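Side-chain contacts in globin domain-containing protein (Pseudomonas aeruginosa, PDB 1TU9), which binds heme in a globin fold and, judging from its family, may bind or carry oxygen, although its physiological role is not established: residues L84-P88 and E89-L93; A111-R114 and D115-D119; T47-K50 and H51-R54; A5-R8 and V9-S12. All blocks are in the same frame, centred on the assembly; numbering follows the deposited sequence.

Interaction 1: residues L84-P88 and E89-L93; sequences LDIRP and ELYDL. With HEM (protoporphyrin IX containing Fe), chain B.
Ile86 and Tyr91 meet at the rim of the heme, the isoleucine reaching the phenol from an oblique direction: Ile86 CG2 lies 3.8 Å from Tyr91 CE1 and also touches the hydroxyl. That methyl is shared, because it rests on the porphyrin as well, 3.6 Å from HEM C3C, while CD1 of the same residue reaches the meso carbon CHD. With CG2 anti to the backbone N and CG1 beside it (chi1 -55°), both branches of Ile86 turn to the heme. The tyrosine ring takes the methyl HEM CMC over one face, 3.8 Å above its plane and off centre, and its CE2 comes within 3.5 Å of HEM CHC. Pro88 O lies at the ring edge, near the plane. A water joins the two residues a second time, lying between Ile86 O and Tyr91 OH, 2.7 Å from the hydroxyl, which gives this buried group a polar partner. Leu84, further back in the loop, lays CD1 against HEM C4D at 3.5 Å. The backbone from Arg87 to Leu90 forms a type I turn closed by Leu90 N to Arg87 O (3.0 Å), followed by Tyr91 N to Pro88 O. The loop thus enters helix 90-105 with Tyr91 directed at the heme. Tyr91 also packs against His79, the axial ligand of the iron, and against Ile125 and Ile128 of helix 111-130, whereas Leu90 leans on Gln36 and Ile37 of helix 35-40.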
loop_
_atom_site.group_PDB
_atom_site.type_symbol
_atom_site.label_atom_id
_atom_site.label_comp_id
_atom_site.label_asym_id
_atom_site.label_seq_id
_atom_site.Cartn_x
_atom_site.Cartn_y
_atom_site.Cartn_z
ATOM N N LEU A 84 -12.760 9.863 2.703
ATOM C CA LEU A 84 -11.639 9.991 3.639
ATOM C C LEU A 84 -10.776 11.216 3.344
ATOM O O LEU A 84 -10.130 11.764 4.242
ATOM C CB LEU A 84 -10.761 8.734 3.634
ATOM C CG LEU A 84 -11.375 7.497 4.310
ATOM C CD1 LEU A 84 -10.601 6.253 3.974
ATOM C CD2 LEU A 84 -11.438 7.687 5.821
ATOM N N ASP A 85 -10.762 11.637 2.086
ATOM C CA ASP A 85 -10.052 12.836 1.616
ATOM C C ASP A 85 -8.538 12.669 1.735
ATOM O O ASP A 85 -7.873 13.352 2.516
ATOM C CB ASP A 85 -10.571 14.106 2.311
ATOM C CG ASP A 85 -10.054 15.369 1.686
ATOM O OD1 ASP A 85 -9.416 15.309 0.621
ATOM O OD2 ASP A 85 -10.274 16.486 2.205
ATOM N N ILE A 86 -8.003 11.787 0.896
ATOM C CA ILE A 86 -6.580 11.469 0.875
ATOM C C ILE A 86 -5.982 12.078 -0.392
ATOM O O ILE A 86 -6.221 11.596 -1.491
ATOM C CB ILE A 86 -6.361 9.941 0.896
ATOM C CG1 ILE A 86 -7.083 9.301 2.093
ATOM C CG2 ILE A 86 -4.868 9.628 0.879
ATOM C CD1 ILE A 86 -6.799 9.924 3.445
ATOM N N ARG A 87 -5.215 13.148 -0.222
ATOM C CA ARG A 87 -4.632 13.857 -1.357
ATOM C C ARG A 87 -3.659 12.955 -2.112
ATOM O O ARG A 87 -2.937 12.163 -1.493
ATOM C CB ARG A 87 -3.923 15.129 -0.892
ATOM C CG ARG A 87 -4.899 16.208 -0.488
ATOM C CD ARG A 87 -4.286 17.408 0.198
ATOM N NE ARG A 87 -5.307 18.147 0.941
ATOM C CZ ARG A 87 -5.063 19.141 1.792
ATOM N NH1 ARG A 87 -3.818 19.545 2.031
ATOM N NH2 ARG A 87 -6.076 19.735 2.412
ATOM N N PRO A 88 -3.648 13.049 -3.441
ATOM C CA PRO A 88 -2.780 12.182 -4.250
ATOM C C PRO A 88 -1.309 12.155 -3.818
ATOM O O PRO A 88 -0.695 11.097 -3.899
ATOM C CB PRO A 88 -2.944 12.755 -5.662
ATOM C CG PRO A 88 -4.348 13.247 -5.650
ATOM C CD PRO A 88 -4.524 13.881 -4.292
ATOM N N GLU A 89 -0.767 13.265 -3.328
ATOM C CA GLU A 89 0.637 13.305 -2.919
ATOM C C GLU A 89 0.961 12.301 -1.806
ATOM O O GLU A 89 2.096 11.836 -1.681
ATOM C CB GLU A 89 1.032 14.719 -2.462
ATOM C CG GLU A 89 1.309 15.713 -3.581
ATOM C CD GLU A 89 1.701 17.091 -3.061
ATOM O OE1 GLU A 89 2.481 17.163 -2.081
ATOM O OE2 GLU A 89 1.247 18.110 -3.631
ATOM N N LEU A 90 -0.024 11.951 -0.993
ATOM C CA LEU A 90 0.219 11.076 0.147
ATOM C C LEU A 90 0.539 9.642 -0.265
ATOM O O LEU A 90 1.167 8.911 0.496
ATOM C CB LEU A 90 -0.946 11.129 1.138
ATOM C CG LEU A 90 -1.208 12.537 1.707
ATOM C CD1 LEU A 90 -2.329 12.477 2.722
ATOM C CD2 LEU A 90 0.050 13.159 2.331
ATOM N N TYR A 91 0.137 9.231 -1.459
ATOM C CA TYR A 91 0.423 7.869 -1.922
ATOM C C TYR A 91 1.907 7.648 -2.177
ATOM O O TYR A 91 2.392 6.520 -2.066
ATOM C CB TYR A 91 -0.408 7.507 -3.163
ATOM C CG TYR A 91 -1.862 7.441 -2.844
ATOM C CD1 TYR A 91 -2.653 8.569 -2.937
ATOM C CD2 TYR A 91 -2.442 6.276 -2.388
ATOM C CE1 TYR A 91 -3.987 8.532 -2.606
ATOM C CE2 TYR A 91 -3.769 6.217 -2.053
ATOM C CZ TYR A 91 -4.548 7.358 -2.149
ATOM O OH TYR A 91 -5.879 7.306 -1.802
ATOM N N ASP A 92 2.644 8.696 -2.505
ATOM C CA ASP A 92 4.082 8.550 -2.685
ATOM C C ASP A 92 4.725 8.206 -1.345
ATOM O O ASP A 92 5.671 7.420 -1.281
ATOM C CB ASP A 92 4.691 9.836 -3.258
ATOM C CG ASP A 92 4.028 10.281 -4.558
ATOM O OD1 ASP A 92 3.367 9.466 -5.231
ATOM O OD2 ASP A 92 4.128 11.447 -4.985
ATOM N N LEU A 93 4.220 8.802 -0.270
ATOM C CA LEU A 93 4.703 8.492 1.076
ATOM C C LEU A 93 4.323 7.084 1.505
ATOM O O LEU A 93 5.117 6.389 2.154
ATOM C CB LEU A 93 4.175 9.515 2.078
ATOM C CG LEU A 93 4.541 10.978 1.823
ATOM C CD1 LEU A 93 3.881 11.855 2.867
ATOM C CD2 LEU A 93 6.047 11.180 1.800
HETATM C CHA HEM B . -8.835 3.177 5.353
HETATM C CHB HEM B . -6.240 0.680 1.970
HETATM C CHC HEM B . -3.786 4.634 1.043
HETATM C CHD HEM B . -5.638 6.818 4.924
HETATM C C1A HEM B . -8.389 2.202 4.454
HETATM C C2A HEM B . -8.983 0.887 4.248
HETATM C C3A HEM B . -8.278 0.203 3.345
HETATM C C4A HEM B . -7.185 1.036 2.905
HETATM C CMA HEM B . -8.583 -1.228 2.847
HETATM C CAA HEM B . -10.241 0.381 4.962
HETATM C CBA HEM B . -11.397 0.327 3.953
HETATM C CGA HEM B . -11.498 1.564 3.083
HETATM O O1A HEM B . -11.824 2.651 3.614
HETATM O O2A HEM B . -11.270 1.481 1.844
HETATM C C1B HEM B . -5.350 1.524 1.378
HETATM C C2B HEM B . -4.420 1.251 0.291
HETATM C C3B HEM B . -3.739 2.362 0.026
HETATM C C4B HEM B . -4.234 3.362 0.973
HETATM C CMB HEM B . -4.249 -0.118 -0.410
HETATM C CAB HEM B . -2.618 2.567 -1.030
HETATM C CBB HEM B . -2.683 2.049 -2.260
HETATM C C1C HEM B . -4.031 5.518 2.065
HETATM C C2C HEM B . -3.274 6.712 2.259
HETATM C C3C HEM B . -3.747 7.316 3.342
HETATM C C4C HEM B . -4.839 6.523 3.850
HETATM C CMC HEM B . -2.129 7.152 1.343
HETATM C CAC HEM B . -3.216 8.646 3.889
HETATM C CBC HEM B . -3.214 8.931 5.183
HETATM C C1D HEM B . -6.682 6.079 5.390
HETATM C C2D HEM B . -7.479 6.462 6.512
HETATM C C3D HEM B . -8.483 5.351 6.683
HETATM C C4D HEM B . -8.193 4.379 5.643
HETATM C CMD HEM B . -7.331 7.731 7.357
HETATM C CAD HEM B . -9.529 5.321 7.805
HETATM C CBD HEM B . -8.831 4.937 9.121
HETATM C CGD HEM B . -9.794 4.995 10.293
HETATM O O1D HEM B . -10.205 6.122 10.674
HETATM O O2D HEM B . -10.168 3.925 10.848
HETATM N NA HEM B . -7.299 2.232 3.611
HETATM N NB HEM B . -5.221 2.834 1.769
HETATM N NC HEM B . -4.987 5.409 3.049
HETATM N ND HEM B . -7.124 4.865 4.904
HETATM FE FE HEM B . -6.285 3.833 3.364
HETATM O O HOH W 1 -7.094 9.401 -2.945
#

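Interaction 2: residues A111-R114 and D115-D119; sequences AETR and DAWRD
The first turns of helix 111-130 in this globin hold the contact, which runs along one helix. Thr113 and Trp117, one turn apart, lie side by side and point the same way: Thr113 CG2 stands 3.9 Å from Trp117 CD1, and Thr113 O sits at the edge of the indole, near its plane, 3.3 Å from the same CD1. With OG1 beside the backbone N (chi1 -50°), the threonine methyl CG2 falls anti to it and meets the indole, while OG1 bonds Asp110, just before the segment. The backbone bonds are regular: Asp115 N to Ala111 O, Ala116 N to Glu112 O, Trp117 N to Thr113 O and Arg118 N to Arg114 O, each 3.0 Å. On another side of the helix one water lies in the planes of two guanidinium groups, at their edges, accepting weak bonds from Arg114 NH1 (3.4 Å) and Arg118 NE (3.3 Å). Arg114 bends at chi3, which brings one face of its guanidinium, off centre, over Ala111 CA. Polar ends look beyond the contact, Trp117 NE1 to Ser12 and Arg118 NH2 to Asp96. The chemistry is therefore divided: methyl against indole on the buried side, and a long water link between two arginines, which would do little to fix either of them, on the other.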
loop_
_atom_site.group_PDB
_atom_site.type_symbol
_atom_site.label_atom_id
_atom_site.label_comp_id
_atom_site.label_asym_id
_atom_site.label_seq_id
_atom_site.Cartn_x
_atom_site.Cartn_y
_atom_site.Cartn_z
ATOM N N ALA A 111 17.115 -4.980 -6.169
ATOM C CA ALA A 111 16.594 -3.939 -7.052
ATOM C C ALA A 111 15.408 -4.422 -7.867
ATOM O O ALA A 111 14.459 -3.690 -8.046
ATOM C CB ALA A 111 17.681 -3.405 -7.960
ATOM N N GLU A 112 15.469 -5.642 -8.378
ATOM C CA GLU A 112 14.365 -6.190 -9.144
ATOM C C GLU A 112 13.086 -6.268 -8.309
ATOM O O GLU A 112 12.012 -5.940 -8.792
ATOM C CB GLU A 112 14.731 -7.568 -9.684
ATOM C CG GLU A 112 15.769 -7.517 -10.795
ATOM C CD GLU A 112 15.193 -7.210 -12.168
ATOM O OE1 GLU A 112 15.999 -7.077 -13.108
ATOM O OE2 GLU A 112 13.951 -7.090 -12.326
ATOM N N THR A 113 13.206 -6.688 -7.055
ATOM C CA THR A 113 12.045 -6.794 -6.166
ATOM C C THR A 113 11.439 -5.419 -5.949
ATOM O O THR A 113 10.223 -5.243 -6.013
ATOM C CB THR A 113 12.477 -7.339 -4.799
ATOM O OG1 THR A 113 13.261 -8.523 -4.965
ATOM C CG2 THR A 113 11.290 -7.741 -3.944
ATOM N N ARG A 114 12.287 -4.442 -5.656
ATOM C CA ARG A 114 11.807 -3.099 -5.352
ATOM C C ARG A 114 11.102 -2.492 -6.550
ATOM O O ARG A 114 10.051 -1.884 -6.430
ATOM C CB ARG A 114 12.961 -2.227 -4.844
ATOM C CG ARG A 114 13.335 -2.654 -3.432
ATOM C CD ARG A 114 14.225 -1.761 -2.649
ATOM N NE ARG A 114 15.594 -1.991 -3.034
ATOM C CZ ARG A 114 16.287 -1.204 -3.822
ATOM N NH1 ARG A 114 15.751 -0.081 -4.284
ATOM N NH2 ARG A 114 17.538 -1.530 -4.118
ATOM N N ASP A 115 11.659 -2.666 -7.745
ATOM C CA ASP A 115 11.020 -2.128 -8.957
ATOM C C ASP A 115 9.712 -2.832 -9.274
ATOM O O ASP A 115 8.773 -2.228 -9.803
ATOM C CB ASP A 115 11.956 -2.220 -10.165
ATOM C CG ASP A 115 12.759 -0.969 -10.371
ATOM O OD1 ASP A 115 13.704 -0.996 -11.179
ATOM O OD2 ASP A 115 12.528 0.095 -9.772
ATOM N N ALA A 116 9.640 -4.119 -8.978
ATOM C CA ALA A 116 8.390 -4.835 -9.169
ATOM C C ALA A 116 7.309 -4.304 -8.225
ATOM O O ALA A 116 6.176 -4.100 -8.633
ATOM C CB ALA A 116 8.592 -6.334 -8.987
ATOM N N TRP A 117 7.665 -4.054 -6.971
ATOM C CA TRP A 117 6.710 -3.460 -6.037
ATOM C C TRP A 117 6.234 -2.099 -6.535
ATOM O O TRP A 117 5.045 -1.808 -6.508
ATOM C CB TRP A 117 7.323 -3.308 -4.643
ATOM C CG TRP A 117 7.213 -4.521 -3.774
ATOM C CD1 TRP A 117 8.183 -5.432 -3.490
ATOM C CD2 TRP A 117 6.048 -4.944 -3.066
ATOM N NE1 TRP A 117 7.690 -6.391 -2.639
ATOM C CE2 TRP A 117 6.379 -6.111 -2.361
ATOM C CE3 TRP A 117 4.751 -4.438 -2.942
ATOM C CZ2 TRP A 117 5.473 -6.767 -1.541
ATOM C CZ3 TRP A 117 3.846 -5.098 -2.149
ATOM C CH2 TRP A 117 4.215 -6.251 -1.446
ATOM N N ARG A 118 7.152 -1.256 -6.969
ATOM C CA ARG A 118 6.772 0.079 -7.431
ATOM C C ARG A 118 5.854 0.017 -8.641
ATOM O O ARG A 118 4.879 0.760 -8.731
ATOM C CB ARG A 118 8.019 0.943 -7.664
ATOM C CG ARG A 118 8.636 1.367 -6.332
ATOM C CD ARG A 118 9.716 2.432 -6.399
ATOM N NE ARG A 118 10.103 2.881 -5.063
ATOM C CZ ARG A 118 9.479 3.838 -4.365
ATOM N NH1 ARG A 118 8.443 4.500 -4.871
ATOM N NH2 ARG A 118 9.906 4.134 -3.148
ATOM N N ASP A 119 6.141 -0.898 -9.555
ATOM C CA ASP A 119 5.354 -1.068 -10.777
ATOM C C ASP A 119 3.968 -1.620 -10.452
ATOM O O ASP A 119 2.943 -1.049 -10.851
ATOM C CB ASP A 119 6.160 -1.994 -11.697
ATOM C CG ASP A 119 5.536 -2.242 -13.036
ATOM O OD1 ASP A 119 4.357 -1.894 -13.306
ATOM O OD2 ASP A 119 6.204 -2.869 -13.875
HETATM O O HOH W 2 12.803 1.502 -3.759
#

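Interaction 3: residues T47-K50 and H51-R54; sequences TAQK and HLLR. With HEM (protoporphyrin IX containing Fe), chain B; PPI (propanoic acid), chain C; EDO (1,2-ethanediol), chain E.
Gln49 and Leu52 cross at about a right angle beside the heme, with Gln49 OE1 3.7 Å from Leu52 CD1. From CB the glutamine leaves with CG anti to the backbone N (chi1 -166°), then bends at chi2. CG passes 3.3 Å from O2 of the bound propanoic acid, and CD lies almost as close to the same oxygen. At the tip the two atoms part: OE1 meets Leu52 and the heme carbon CBD, whereas NE2 gives a short, nearly straight bond to PPI O2 (2.6 Å, 170° at the hydrogen) and a weak, bent one to PPI O1 at 3.0 Å. PPI O1 is itself bound to the iron at 1.9 Å, so the amide grips a carboxyl group already held by the metal; Tyr27 OH is also hydrogen-bonded to the acid. Leu53 CD1 closes on the acid's carbon C3 at 3.9 Å, and Leu52 CD1 reaches HEM CAA. Lys50 extends elsewhere, to Asp24 and an ethanediol probably left from crystallisation. Behind these side chains, Leu53 N to Gln49 O is a 2.8 Å helix bond. A helix covering the heme face across from the axial histidine, with a polar residue bonding the iron-bound ligand, is typical of the distal pocket of globins.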
loop_
_atom_site.group_PDB
_atom_site.type_symbol
_atom_site.label_atom_id
_atom_site.label_comp_id
_atom_site.label_asym_id
_atom_site.label_seq_id
_atom_site.Cartn_x
_atom_site.Cartn_y
_atom_site.Cartn_z
ATOM N N THR A 47 -4.221 -1.662 15.176
ATOM C CA THR A 47 -4.175 -3.116 15.106
ATOM C C THR A 47 -5.129 -3.619 14.034
ATOM O O THR A 47 -4.748 -4.405 13.156
ATOM C CB THR A 47 -4.498 -3.705 16.497
ATOM O OG1 THR A 47 -3.476 -3.294 17.413
ATOM C CG2 THR A 47 -4.454 -5.231 16.503
ATOM N N ALA A 48 -6.352 -3.104 14.051
ATOM C CA ALA A 48 -7.325 -3.437 13.028
ATOM C C ALA A 48 -6.862 -2.951 11.660
ATOM O O ALA A 48 -7.042 -3.634 10.663
ATOM C CB ALA A 48 -8.675 -2.844 13.382
ATOM N N GLN A 49 -6.259 -1.771 11.615
ATOM C CA GLN A 49 -5.842 -1.193 10.344
ATOM C C GLN A 49 -4.790 -2.052 9.649
ATOM O O GLN A 49 -4.788 -2.149 8.429
ATOM C CB GLN A 49 -5.300 0.215 10.544
ATOM C CG GLN A 49 -5.170 0.996 9.252
ATOM C CD GLN A 49 -6.515 1.356 8.643
ATOM O OE1 GLN A 49 -7.558 1.215 9.289
ATOM N NE2 GLN A 49 -6.491 1.830 7.402
ATOM N N LYS A 50 -3.895 -2.675 10.411
ATOM C CA LYS A 50 -2.886 -3.555 9.823
ATOM C C LYS A 50 -3.526 -4.744 9.100
ATOM O O LYS A 50 -3.056 -5.159 8.039
ATOM C CB LYS A 50 -1.892 -3.981 10.901
ATOM C CG LYS A 50 -1.015 -2.792 11.342
ATOM C CD LYS A 50 -0.297 -2.970 12.654
ATOM C CE LYS A 50 0.360 -1.667 13.095
ATOM N NZ LYS A 50 0.998 -1.714 14.442
ATOM N N HIS A 51 -4.610 -5.275 9.642
ATOM C CA HIS A 51 -5.334 -6.333 8.962
ATOM C C HIS A 51 -5.976 -5.827 7.678
ATOM O O HIS A 51 -5.919 -6.482 6.636
ATOM C CB HIS A 51 -6.369 -6.949 9.895
ATOM C CG HIS A 51 -5.761 -7.697 11.040
ATOM N ND1 HIS A 51 -5.260 -8.971 10.909
ATOM C CD2 HIS A 51 -5.546 -7.337 12.325
ATOM C CE1 HIS A 51 -4.782 -9.375 12.073
ATOM N NE2 HIS A 51 -4.945 -8.403 12.951
ATOM N N LEU A 52 -6.547 -4.630 7.733
ATOM C CA LEU A 52 -7.137 -4.043 6.549
ATOM C C LEU A 52 -6.091 -3.803 5.477
ATOM O O LEU A 52 -6.335 -4.073 4.302
ATOM C CB LEU A 52 -7.859 -2.743 6.895
ATOM C CG LEU A 52 -9.112 -2.917 7.760
ATOM C CD1 LEU A 52 -9.673 -1.550 8.184
ATOM C CD2 LEU A 52 -10.169 -3.714 7.028
ATOM N N LEU A 53 -4.926 -3.306 5.858
ATOM C CA LEU A 53 -3.877 -3.060 4.878
ATOM C C LEU A 53 -3.373 -4.341 4.239
ATOM O O LEU A 53 -3.097 -4.371 3.047
ATOM C CB LEU A 53 -2.711 -2.326 5.525
ATOM C CG LEU A 53 -1.576 -1.961 4.560
ATOM C CD1 LEU A 53 -2.066 -0.981 3.514
ATOM C CD2 LEU A 53 -0.404 -1.395 5.332
ATOM N N ARG A 54 -3.256 -5.402 5.021
ATOM C CA ARG A 54 -2.807 -6.679 4.483
ATOM C C ARG A 54 -3.729 -7.102 3.347
ATOM O O ARG A 54 -3.270 -7.532 2.288
ATOM C CB ARG A 54 -2.749 -7.725 5.591
ATOM C CG ARG A 54 -2.307 -9.094 5.127
ATOM C CD ARG A 54 -2.027 -9.993 6.299
ATOM N NE ARG A 54 -1.810 -11.364 5.860
ATOM C CZ ARG A 54 -1.330 -12.334 6.634
ATOM N NH1 ARG A 54 -0.952 -12.090 7.880
ATOM N NH2 ARG A 54 -1.190 -13.558 6.137
HETATM C CHA HEM B . -8.835 3.177 5.353
HETATM C CHB HEM B . -6.240 0.680 1.970
HETATM C CHC HEM B . -3.786 4.634 1.043
HETATM C CHD HEM B . -5.638 6.818 4.924
HETATM C C1A HEM B . -8.389 2.202 4.454
HETATM C C2A HEM B . -8.983 0.887 4.248
HETATM C C3A HEM B . -8.278 0.203 3.345
HETATM C C4A HEM B . -7.185 1.036 2.905
HETATM C CMA HEM B . -8.583 -1.228 2.847
HETATM C CAA HEM B . -10.241 0.381 4.962
HETATM C CBA HEM B . -11.397 0.327 3.953
HETATM C CGA HEM B . -11.498 1.564 3.083
HETATM O O1A HEM B . -11.824 2.651 3.614
HETATM O O2A HEM B . -11.270 1.481 1.844
HETATM C C1B HEM B . -5.350 1.524 1.378
HETATM C C2B HEM B . -4.420 1.251 0.291
HETATM C C3B HEM B . -3.739 2.362 0.026
HETATM C C4B HEM B . -4.234 3.362 0.973
HETATM C CMB HEM B . -4.249 -0.118 -0.410
HETATM C CAB HEM B . -2.618 2.567 -1.030
HETATM C CBB HEM B . -2.683 2.049 -2.260
HETATM C C1C HEM B . -4.031 5.518 2.065
HETATM C C2C HEM B . -3.274 6.712 2.259
HETATM C C3C HEM B . -3.747 7.316 3.342
HETATM C C4C HEM B . -4.839 6.523 3.850
HETATM C CMC HEM B . -2.129 7.152 1.343
HETATM C CAC HEM B . -3.216 8.646 3.889
HETATM C CBC HEM B . -3.214 8.931 5.183
HETATM C C1D HEM B . -6.682 6.079 5.390
HETATM C C2D HEM B . -7.479 6.462 6.512
HETATM C C3D HEM B . -8.483 5.351 6.683
HETATM C C4D HEM B . -8.193 4.379 5.643
HETATM C CMD HEM B . -7.331 7.731 7.357
HETATM C CAD HEM B . -9.529 5.321 7.805
HETATM C CBD HEM B . -8.831 4.937 9.121
HETATM C CGD HEM B . -9.794 4.995 10.293
HETATM O O1D HEM B . -10.205 6.122 10.674
HETATM O O2D HEM B . -10.168 3.925 10.848
HETATM N NA HEM B . -7.299 2.232 3.611
HETATM N NB HEM B . -5.221 2.834 1.769
HETATM N NC HEM B . -4.987 5.409 3.049
HETATM N ND HEM B . -7.124 4.865 4.904
HETATM FE FE HEM B . -6.285 3.833 3.364
HETATM C C1 PPI C . -4.355 2.779 5.142
HETATM C C2 PPI C . -3.218 3.019 4.220
HETATM C C3 PPI C . -2.003 2.599 4.934
HETATM O O1 PPI C . -5.476 3.057 4.855
HETATM O O2 PPI C . -4.123 2.257 6.358
HETATM C C1 EDO E . 2.760 1.831 14.279
HETATM O O1 EDO E . 3.009 0.511 13.843
HETATM C C2 EDO E . 1.269 2.037 14.415
HETATM O O2 EDO E . 0.752 1.140 15.375
#

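Interaction 4: residues A5-R8 and V9-S12; sequences AADR and VMQS
Asp7 and Met10 lie close on one side of helix 5-17, the methyl Met10 CE coming to 3.2 Å from Asp7 OD1. The methionine reaches it by bending at chi3 (-70°), which folds CE back over the preceding turn, where it also meets Asp7 CA. Its CG leans on Ala6 O at 3.3 Å. The tightly packed side belongs to Val9 and Ser12. Val9 CG2, beside the backbone N, touches Ala5 O at 3.4 Å, and the residue is buried against Trp117 of helix 111-130 and Val61 of helix 46-64. Ser12 presses CB on Arg8 O at 3.5 Å, while its hydroxyl turns away to Asp106 and Trp117. Arg8 and Gln11 make up the looser, exposed side. Gln11 runs extended beyond CG; CG rests 3.2 Å from Asp7 O, but the amide nitrogen NE2 remains 3.8 Å from that oxygen. Arg8, bent at chi3, leaves the segment to lie on Glu112. Four backbone bonds of ordinary length run along the helix, among them Met10 N to Ala6 O at 2.9 Å and Ser12 N to Arg8 O at 3.0 Å. Chemically, then, the cohesion within the segment comes mainly from main-chain hydrogen bonds and from aliphatic carbons set against carbonyl oxygens, while on the buried face Val9 and Ser12 pack against neighbouring helices.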
loop_
_atom_site.group_PDB
_atom_site.type_symbol
_atom_site.label_atom_id
_atom_site.label_comp_id
_atom_site.label_asym_id
_atom_site.label_seq_id
_atom_site.Cartn_x
_atom_site.Cartn_y
_atom_site.Cartn_z
ATOM N N ALA A 5 6.039 -9.484 -13.020
ATOM C CA ALA A 5 6.220 -8.537 -11.906
ATOM C C ALA A 5 5.287 -8.851 -10.746
ATOM O O ALA A 5 5.686 -8.766 -9.585
ATOM C CB ALA A 5 6.001 -7.098 -12.383
ATOM N N ALA A 6 4.043 -9.194 -11.051
ATOM C CA ALA A 6 3.096 -9.569 -10.007
ATOM C C ALA A 6 3.575 -10.811 -9.263
ATOM O O ALA A 6 3.446 -10.880 -8.047
ATOM C CB ALA A 6 1.708 -9.774 -10.570
ATOM N N ASP A 7 4.136 -11.784 -9.974
ATOM C CA ASP A 7 4.677 -12.976 -9.304
ATOM C C ASP A 7 5.825 -12.601 -8.366
ATOM O O ASP A 7 5.923 -13.119 -7.259
ATOM C CB ASP A 7 5.216 -13.980 -10.327
ATOM C CG ASP A 7 4.142 -14.746 -11.039
ATOM O OD1 ASP A 7 3.010 -14.840 -10.535
ATOM O OD2 ASP A 7 4.382 -15.327 -12.116
ATOM N N ARG A 8 6.710 -11.717 -8.800
ATOM C CA ARG A 8 7.824 -11.277 -7.972
ATOM C C ARG A 8 7.294 -10.624 -6.696
ATOM O O ARG A 8 7.797 -10.875 -5.594
ATOM C CB ARG A 8 8.704 -10.277 -8.727
ATOM C CG ARG A 8 9.224 -10.706 -10.070
ATOM C CD ARG A 8 10.253 -9.774 -10.622
ATOM N NE ARG A 8 11.441 -10.017 -9.841
ATOM C CZ ARG A 8 12.525 -10.672 -10.233
ATOM N NH1 ARG A 8 12.698 -11.078 -11.487
ATOM N NH2 ARG A 8 13.481 -10.863 -9.346
ATOM N N VAL A 9 6.287 -9.776 -6.845
ATOM C CA VAL A 9 5.680 -9.143 -5.689
ATOM C C VAL A 9 5.006 -10.177 -4.778
ATOM O O VAL A 9 5.142 -10.098 -3.564
ATOM C CB VAL A 9 4.700 -8.051 -6.130
ATOM C CG1 VAL A 9 3.820 -7.580 -4.983
ATOM C CG2 VAL A 9 5.468 -6.876 -6.728
ATOM N N MET A 10 4.289 -11.143 -5.335
ATOM C CA MET A 10 3.648 -12.151 -4.496
ATOM C C MET A 10 4.693 -12.930 -3.697
ATOM O O MET A 10 4.492 -13.205 -2.520
ATOM C CB MET A 10 2.790 -13.108 -5.323
ATOM C CG MET A 10 1.530 -12.459 -5.834
ATOM S SD MET A 10 0.345 -13.571 -6.555
ATOM C CE MET A 10 1.165 -14.058 -8.072
ATOM N N GLN A 11 5.807 -13.293 -4.322
ATOM C CA GLN A 11 6.845 -14.049 -3.623
ATOM C C GLN A 11 7.408 -13.219 -2.480
ATOM O O GLN A 11 7.559 -13.696 -1.353
ATOM C CB GLN A 11 7.950 -14.427 -4.599
ATOM C CG GLN A 11 7.511 -15.445 -5.657
ATOM C CD GLN A 11 8.530 -15.659 -6.745
ATOM O OE1 GLN A 11 9.717 -15.398 -6.542
ATOM N NE2 GLN A 11 8.082 -16.143 -7.897
ATOM N N SER A 12 7.682 -11.956 -2.766
ATOM C CA SER A 12 8.198 -11.032 -1.760
ATOM C C SER A 12 7.194 -10.800 -0.632
ATOM O O SER A 12 7.554 -10.831 0.552
ATOM C CB SER A 12 8.581 -9.719 -2.425
ATOM O OG SER A 12 8.940 -8.737 -1.475
#

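How the interactions relate
Interactions 1 and 3 both touch the heme, yet their centres lie about 18 Å apart and they do not meet: 84-93 offers mostly apolar and aromatic contacts with the porphyrin, 47-54 a polar group for the ligand on the iron. Interactions 2 and 4 are away from the annotated sites but touch each other, joining helices 5-17 and 111-130 through a probable hydrogen bond, Trp117 NE1 to Ser12 OG (2.9 Å), and through Val9 packing on Ala116. All four combine buried and exposed residues. Regular helix bonds carry interactions 2, 3 and 4, a turn entering a helix interaction 1. Waters differ too: between a carbonyl and a buried tyrosine hydroxyl in 1, weakly between two surface arginines in 2.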